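MHC class I antigen (Ctenopharyngodon idella, PDB 5H5Z) probably presents peptides at the cell surface to T cells as the heavy chain of a bony fish MHC class I molecule, paired with beta-2-microglobulin. Local coordinates at residues M80-Q85 and A136-H141; S253-H258 and T262-E267. One frame throughout, in Å; residues are numbered along the deposited sequence.

Contact 1: residues M80-Q85 and A136-H141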
loop_
_atom_site.group_PDB
_atom_site.type_symbol
_atom_site.label_atom_id
_atom_site.label_comp_id
_atom_site.label_asym_id
_atom_site.label_seq_id
_atom_site.Cartn_x
_atom_site.Cartn_y
_atom_site.Cartn_z
ATOM N N MET A 80 14.747 -9.047 -21.165
ATOM C CA MET A 80 15.455 -7.850 -21.665
ATOM C C MET A 80 15.986 -8.062 -23.079
ATOM O O MET A 80 15.850 -7.188 -23.951
ATOM C CB MET A 80 16.616 -7.449 -20.736
ATOM C CG MET A 80 16.213 -7.020 -19.331
ATOM S SD MET A 80 17.563 -6.326 -18.344
ATOM C CE MET A 80 18.621 -7.751 -18.098
ATOM N N GLU A 81 16.586 -9.231 -23.298
ATOM C CA GLU A 81 17.124 -9.614 -24.598
ATOM C C GLU A 81 16.025 -9.695 -25.656
ATOM O O GLU A 81 16.242 -9.326 -26.808
ATOM C CB GLU A 81 17.873 -10.946 -24.494
ATOM C CG GLU A 81 19.217 -10.841 -23.782
ATOM C CD GLU A 81 19.717 -12.170 -23.236
ATOM O OE1 GLU A 81 18.960 -13.167 -23.254
ATOM O OE2 GLU A 81 20.878 -12.216 -22.775
ATOM N N ARG A 82 14.846 -10.160 -25.251
ATOM C CA ARG A 82 13.714 -10.299 -26.166
ATOM C C ARG A 82 13.117 -8.957 -26.596
ATOM O O ARG A 82 12.587 -8.836 -27.706
ATOM C CB ARG A 82 12.663 -11.253 -25.585
ATOM C CG ARG A 82 12.922 -12.691 -26.011
ATOM C CD ARG A 82 12.759 -13.706 -24.890
ATOM N NE ARG A 82 11.365 -13.983 -24.576
ATOM C CZ ARG A 82 10.933 -15.070 -23.932
ATOM N NH1 ARG A 82 9.642 -15.219 -23.676
ATOM N NH2 ARG A 82 11.779 -16.017 -23.549
ATOM N N PHE A 83 13.236 -7.946 -25.738
ATOM C CA PHE A 83 12.847 -6.580 -26.099
ATOM C C PHE A 83 14.002 -5.778 -26.703
ATOM O O PHE A 83 13.850 -4.587 -26.993
ATOM C CB PHE A 83 12.262 -5.839 -24.895
ATOM C CG PHE A 83 10.845 -6.221 -24.579
ATOM C CD1 PHE A 83 9.780 -5.538 -25.160
ATOM C CD2 PHE A 83 10.572 -7.260 -23.695
ATOM C CE1 PHE A 83 8.470 -5.886 -24.866
ATOM C CE2 PHE A 83 9.264 -7.612 -23.396
ATOM C CZ PHE A 83 8.211 -6.926 -23.982
ATOM N N ASN A 84 15.143 -6.444 -26.895
ATOM C CA ASN A 84 16.364 -5.825 -27.426
ATOM C C ASN A 84 16.868 -4.678 -26.551
ATOM O O ASN A 84 17.197 -3.597 -27.044
ATOM C CB ASN A 84 16.169 -5.367 -28.879
ATOM C CG ASN A 84 15.715 -6.491 -29.791
ATOM O OD1 ASN A 84 16.212 -7.616 -29.707
ATOM N ND2 ASN A 84 14.768 -6.189 -30.673
ATOM N N GLN A 85 16.917 -4.928 -25.245
ATOM C CA GLN A 85 17.356 -3.929 -24.276
ATOM C C GLN A 85 18.542 -4.462 -23.471
ATOM O O GLN A 85 18.367 -5.183 -22.487
ATOM C CB GLN A 85 16.196 -3.540 -23.350
ATOM C CG GLN A 85 14.984 -2.943 -24.061
ATOM C CD GLN A 85 13.725 -2.956 -23.205
ATOM O OE1 GLN A 85 13.582 -3.777 -22.301
ATOM N NE2 GLN A 85 12.800 -2.047 -23.495
ATOM N N ALA A 136 6.142 -12.577 -24.639
ATOM C CA ALA A 136 5.689 -13.488 -23.589
ATOM C C ALA A 136 5.257 -14.861 -24.103
ATOM O O ALA A 136 5.178 -15.817 -23.329
ATOM C CB ALA A 136 4.573 -12.848 -22.775
ATOM N N VAL A 137 4.984 -14.960 -25.403
ATOM C CA VAL A 137 4.449 -16.201 -25.991
ATOM C C VAL A 137 5.421 -17.385 -25.878
ATOM O O VAL A 137 5.000 -18.518 -25.622
ATOM C CB VAL A 137 3.981 -15.989 -27.453
ATOM C CG1 VAL A 137 3.447 -17.281 -28.059
ATOM C CG2 VAL A 137 2.906 -14.912 -27.511
ATOM N N ILE A 138 6.715 -17.122 -26.053
ATOM C CA ILE A 138 7.738 -18.159 -25.863
ATOM C C ILE A 138 7.663 -18.744 -24.448
ATOM O O ILE A 138 7.748 -19.962 -24.267
ATOM C CB ILE A 138 9.155 -17.627 -26.158
ATOM C CG1 ILE A 138 9.274 -17.235 -27.636
ATOM C CG2 ILE A 138 10.216 -18.661 -25.789
ATOM C CD1 ILE A 138 10.473 -16.369 -27.950
ATOM N N THR A 139 7.485 -17.873 -23.457
ATOM C CA THR A 139 7.330 -18.282 -22.053
ATOM C C THR A 139 6.052 -19.102 -21.849
ATOM O O THR A 139 6.075 -20.144 -21.187
ATOM C CB THR A 139 7.368 -17.059 -21.111
ATOM O OG1 THR A 139 8.670 -16.463 -21.168
ATOM C CG2 THR A 139 7.048 -17.449 -19.657
ATOM N N LYS A 140 4.949 -18.630 -22.429
ATOM C CA LYS A 140 3.678 -19.358 -22.416
ATOM C C LYS A 140 3.850 -20.827 -22.841
ATOM O O LYS A 140 3.413 -21.740 -22.133
ATOM C CB LYS A 140 2.662 -18.639 -23.313
ATOM C CG LYS A 140 1.390 -19.415 -23.621
ATOM C CD LYS A 140 0.522 -18.660 -24.622
ATOM C CE LYS A 140 -0.730 -19.444 -24.993
ATOM N NZ LYS A 140 -1.622 -19.688 -23.822
ATOM N N HIS A 141 4.494 -21.053 -23.985
ATOM C CA HIS A 141 4.694 -22.417 -24.491
ATOM C C HIS A 141 5.617 -23.255 -23.604
ATOM O O HIS A 141 5.338 -24.428 -23.347
ATOM C CB HIS A 141 5.215 -22.407 -25.932
ATOM C CG HIS A 141 4.256 -21.818 -26.921
ATOM N ND1 HIS A 141 2.906 -22.098 -26.911
ATOM C CD2 HIS A 141 4.459 -20.979 -27.965
ATOM C CE1 HIS A 141 2.317 -21.447 -27.898
ATOM N NE2 HIS A 141 3.238 -20.763 -28.554
#
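Arg82 and Ala136 are the nearest backbone pair, yet their CA atoms lie 9.0 Å apart, so the last turn of helix 55-82 and the first turns of helix 134-145 are bridged by a long side chain and not by packed backbones. The bridge is Arg82, whose CB faces the opposite helix and whose chain bends at chi2 and chi3 before its guanidinium arrives against Thr139 and Ile138. Arg82 NH1 donates a hydrogen bond to Thr139 OG1 at 3.0 Å. The bond is bent, with 135° at the hydrogen, and OG1 lies 30° out of the guanidinium plane. Thr139 turns this hydroxyl to the side of its own backbone N, with OG1 anti to the carbonyl carbon (chi1 -65°). Ile138 covers one face of the guanidinium: its CB approaches Arg82 NH1 to 3.5 Å, its CG2 lies 3.8 Å from Arg82 NH2, and its CD1 sits 4.2 Å above the plane, over the centre of the group. At the edge, Arg82 NH1 comes to 4.3 Å from Ala136 CA. A second bond, from NH1 to the carbonyl oxygen of Gln135, ties the same nitrogen to the backbone at the start of helix 134-145, while Phe119 of strand 117-123 touches Arg82, Ala136 and Thr139. Thr139 OG1 is also hydrogen-bonded to the backbone of the bound peptide. These two helices flank the class I peptide groove, and their approach here is consistent with the end that receives the peptide's C terminus. Arg82 itself touches the peptide backbone and shares the Thr139 hydroxyl with it, which probably helps to set the direction of that hydroxyl, and its positive charge would probably favour a negatively charged group here.

Contact 2: residues S253-H258 and T262-E267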
loop_
_atom_site.group_PDB
_atom_site.type_symbol
_atom_site.label_atom_id
_atom_site.label_comp_id
_atom_site.label_asym_id
_atom_site.label_seq_id
_atom_site.Cartn_x
_atom_site.Cartn_y
_atom_site.Cartn_z
ATOM N N SER A 253 -23.874 19.425 9.112
ATOM C CA SER A 253 -23.164 18.461 9.937
ATOM C C SER A 253 -22.441 17.458 9.049
ATOM O O SER A 253 -22.811 17.281 7.889
ATOM C CB SER A 253 -24.139 17.735 10.871
ATOM O OG SER A 253 -25.096 16.996 10.130
ATOM N N CYS A 254 -21.406 16.825 9.596
ATOM C CA CYS A 254 -20.744 15.705 8.939
ATOM C C CYS A 254 -21.170 14.418 9.617
ATOM O O CYS A 254 -21.285 14.373 10.843
ATOM C CB CYS A 254 -19.222 15.825 9.024
ATOM S SG CYS A 254 -18.410 14.383 8.302
ATOM N N VAL A 255 -21.401 13.378 8.819
ATOM C CA VAL A 255 -21.704 12.054 9.351
ATOM C C VAL A 255 -20.650 11.062 8.860
ATOM O O VAL A 255 -20.442 10.909 7.655
ATOM C CB VAL A 255 -23.128 11.577 8.969
ATOM C CG1 VAL A 255 -23.424 10.216 9.590
ATOM C CG2 VAL A 255 -24.179 12.591 9.411
ATOM N N VAL A 256 -19.974 10.412 9.804
ATOM C CA VAL A 256 -19.000 9.369 9.479
ATOM C C VAL A 256 -19.549 8.007 9.894
ATOM O O VAL A 256 -19.850 7.781 11.073
ATOM C CB VAL A 256 -17.626 9.617 10.145
ATOM C CG1 VAL A 256 -16.647 8.515 9.775
ATOM C CG2 VAL A 256 -17.063 10.964 9.726
ATOM N N GLU A 257 -19.688 7.113 8.917
ATOM C CA GLU A 257 -20.184 5.760 9.167
ATOM C C GLU A 257 -19.094 4.704 8.974
ATOM O O GLU A 257 -18.417 4.672 7.949
ATOM C CB GLU A 257 -21.400 5.442 8.287
ATOM C CG GLU A 257 -22.070 4.116 8.644
ATOM C CD GLU A 257 -23.347 3.853 7.864
ATOM O OE1 GLU A 257 -23.626 2.673 7.578
ATOM O OE2 GLU A 257 -24.070 4.815 7.535
ATOM N N HIS A 258 -18.948 3.835 9.971
ATOM C CA HIS A 258 -17.958 2.762 9.949
ATOM C C HIS A 258 -18.521 1.605 10.754
ATOM O O HIS A 258 -18.988 1.806 11.876
ATOM C CB HIS A 258 -16.646 3.258 10.562
ATOM C CG HIS A 258 -15.569 2.218 10.653
ATOM N ND1 HIS A 258 -14.766 1.876 9.585
ATOM C CD2 HIS A 258 -15.136 1.477 11.699
ATOM C CE1 HIS A 258 -13.901 0.953 9.965
ATOM N NE2 HIS A 258 -14.104 0.695 11.244
ATOM N N THR A 262 -22.469 5.274 13.430
ATOM C CA THR A 262 -22.266 6.633 12.926
ATOM C C THR A 262 -21.805 7.605 14.005
ATOM O O THR A 262 -22.224 7.516 15.163
ATOM C CB THR A 262 -23.544 7.205 12.277
ATOM O OG1 THR A 262 -24.640 7.090 13.192
ATOM C CG2 THR A 262 -23.882 6.473 10.988
ATOM N N ILE A 263 -20.932 8.525 13.604
ATOM C CA ILE A 263 -20.497 9.642 14.436
ATOM C C ILE A 263 -20.879 10.923 13.682
ATOM O O ILE A 263 -20.701 10.998 12.465
ATOM C CB ILE A 263 -18.973 9.574 14.719
ATOM C CG1 ILE A 263 -18.607 8.212 15.336
ATOM C CG2 ILE A 263 -18.546 10.700 15.655
ATOM C CD1 ILE A 263 -17.129 7.866 15.315
ATOM N N ARG A 264 -21.440 11.903 14.391
ATOM C CA ARG A 264 -21.854 13.164 13.782
ATOM C C ARG A 264 -21.121 14.354 14.411
ATOM O O ARG A 264 -21.005 14.448 15.632
ATOM C CB ARG A 264 -23.376 13.342 13.898
ATOM C CG ARG A 264 -23.941 14.567 13.182
ATOM C CD ARG A 264 -25.436 14.733 13.424
ATOM N NE ARG A 264 -26.217 13.623 12.875
ATOM C CZ ARG A 264 -26.770 13.605 11.663
ATOM N NH1 ARG A 264 -26.639 14.643 10.841
ATOM N NH2 ARG A 264 -27.459 12.539 11.269
ATOM N N LYS A 265 -20.618 15.257 13.576
ATOM C CA LYS A 265 -20.029 16.495 14.083
ATOM C C LYS A 265 -20.760 17.704 13.517
ATOM O O LYS A 265 -21.185 17.682 12.366
ATOM C CB LYS A 265 -18.532 16.568 13.771
ATOM C CG LYS A 265 -17.700 15.466 14.412
ATOM C CD LYS A 265 -17.515 15.694 15.901
ATOM C CE LYS A 265 -16.895 14.475 16.565
ATOM N NZ LYS A 265 -16.661 14.723 18.015
ATOM N N THR A 266 -20.911 18.746 14.335
ATOM C CA THR A 266 -21.632 19.962 13.933
ATOM C C THR A 266 -20.752 21.205 14.101
ATOM O O THR A 266 -19.609 21.099 14.539
ATOM C CB THR A 266 -22.941 20.149 14.741
ATOM O OG1 THR A 266 -22.632 20.396 16.119
ATOM C CG2 THR A 266 -23.846 18.921 14.628
ATOM N N GLU A 267 -21.288 22.380 13.769
ATOM C CA GLU A 267 -20.534 23.639 13.894
ATOM C C GLU A 267 -19.897 23.823 15.270
ATOM O O GLU A 267 -18.804 24.385 15.380
ATOM C CB GLU A 267 -21.408 24.856 13.555
ATOM C CG GLU A 267 -22.639 25.040 14.425
ATOM C CD GLU A 267 -23.678 25.930 13.774
ATOM O OE1 GLU A 267 -24.836 25.481 13.643
ATOM O OE2 GLU A 267 -23.335 27.071 13.383
#
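Arg264 reaches from its strand across to Ser253 and Val255 of the adjacent antiparallel strand, over a ladder in which Cys254 pairs with Lys265 and Val256 with Ile263 as hydrogen-bonded pairs. Each of these pairs exchanges two N-H...O bonds, the shortest being Val256 N to Ile263 O at 2.8 Å. Between them Val255 and Arg264 form a non-hydrogen-bonded pair, which puts their side chains next to each other on one face of the sheet. Along the arginine, Arg264 CB lies 3.8 Å from Cys254 O, and Arg264 CG comes closer to that oxygen, at 3.5 Å. Arg264 CD passes 4.0 Å from Ser253 OG. There the chain turns, chi3 being -64°, and the guanidinium folds back over the neighbouring strand. Arg264 NE skirts Val255 CG2, Arg264 CZ lies 3.6 Å from Val255 CG2, and NH2 also borders it; this methyl sits 3.4 Å above the guanidinium plane, offset toward its rim. Arg264 NH1 ends at Ser253 OG, a hydrogen bond of 2.9 Å. Gln211 OE1 accepts a second bond from NH1, which thus has two polar partners, Ser253 OG at the edge of the group and Gln211 OE1, while a methyl lies over one face. Farther along, Thr262 CG2 rests 3.8 Å from Glu257 CG. Cys254, Val256, Ile263 and Lys265 point to the other face. This is the F-G hairpin of the immunoglobulin C1-set domain. Strand 207-212 flanks strand 252-258 on the side away from strand 261-266, through backbone bonds such as Val255 with Thr209, and across the sandwich Cys254 is joined to Cys196 by the disulfide, while Val256 packs on strands 182-187 and 194-201.

How the contacts relate
From the N terminus the chain first builds half of the peptide-binding platform and helix 55-82, where contact 1 opens. It then runs through 50 residues, mostly the strands between 90 and 131 that complete the platform sheet, before helix 134-145 closes that loop. The chain continues through helix 148-170 into the immunoglobulin domain, and contact 2 comes near its end as a hairpin whose segments are separated by just three residues. The two contacts are in series, neither nested nor crossed. Their centres are 54 Å apart, on opposite sides of the chain's centre: contact 1 ties two helices at the groove, contact 2 the outermost strand 261-266 to the inner strand 252-258 of the membrane-proximal domain.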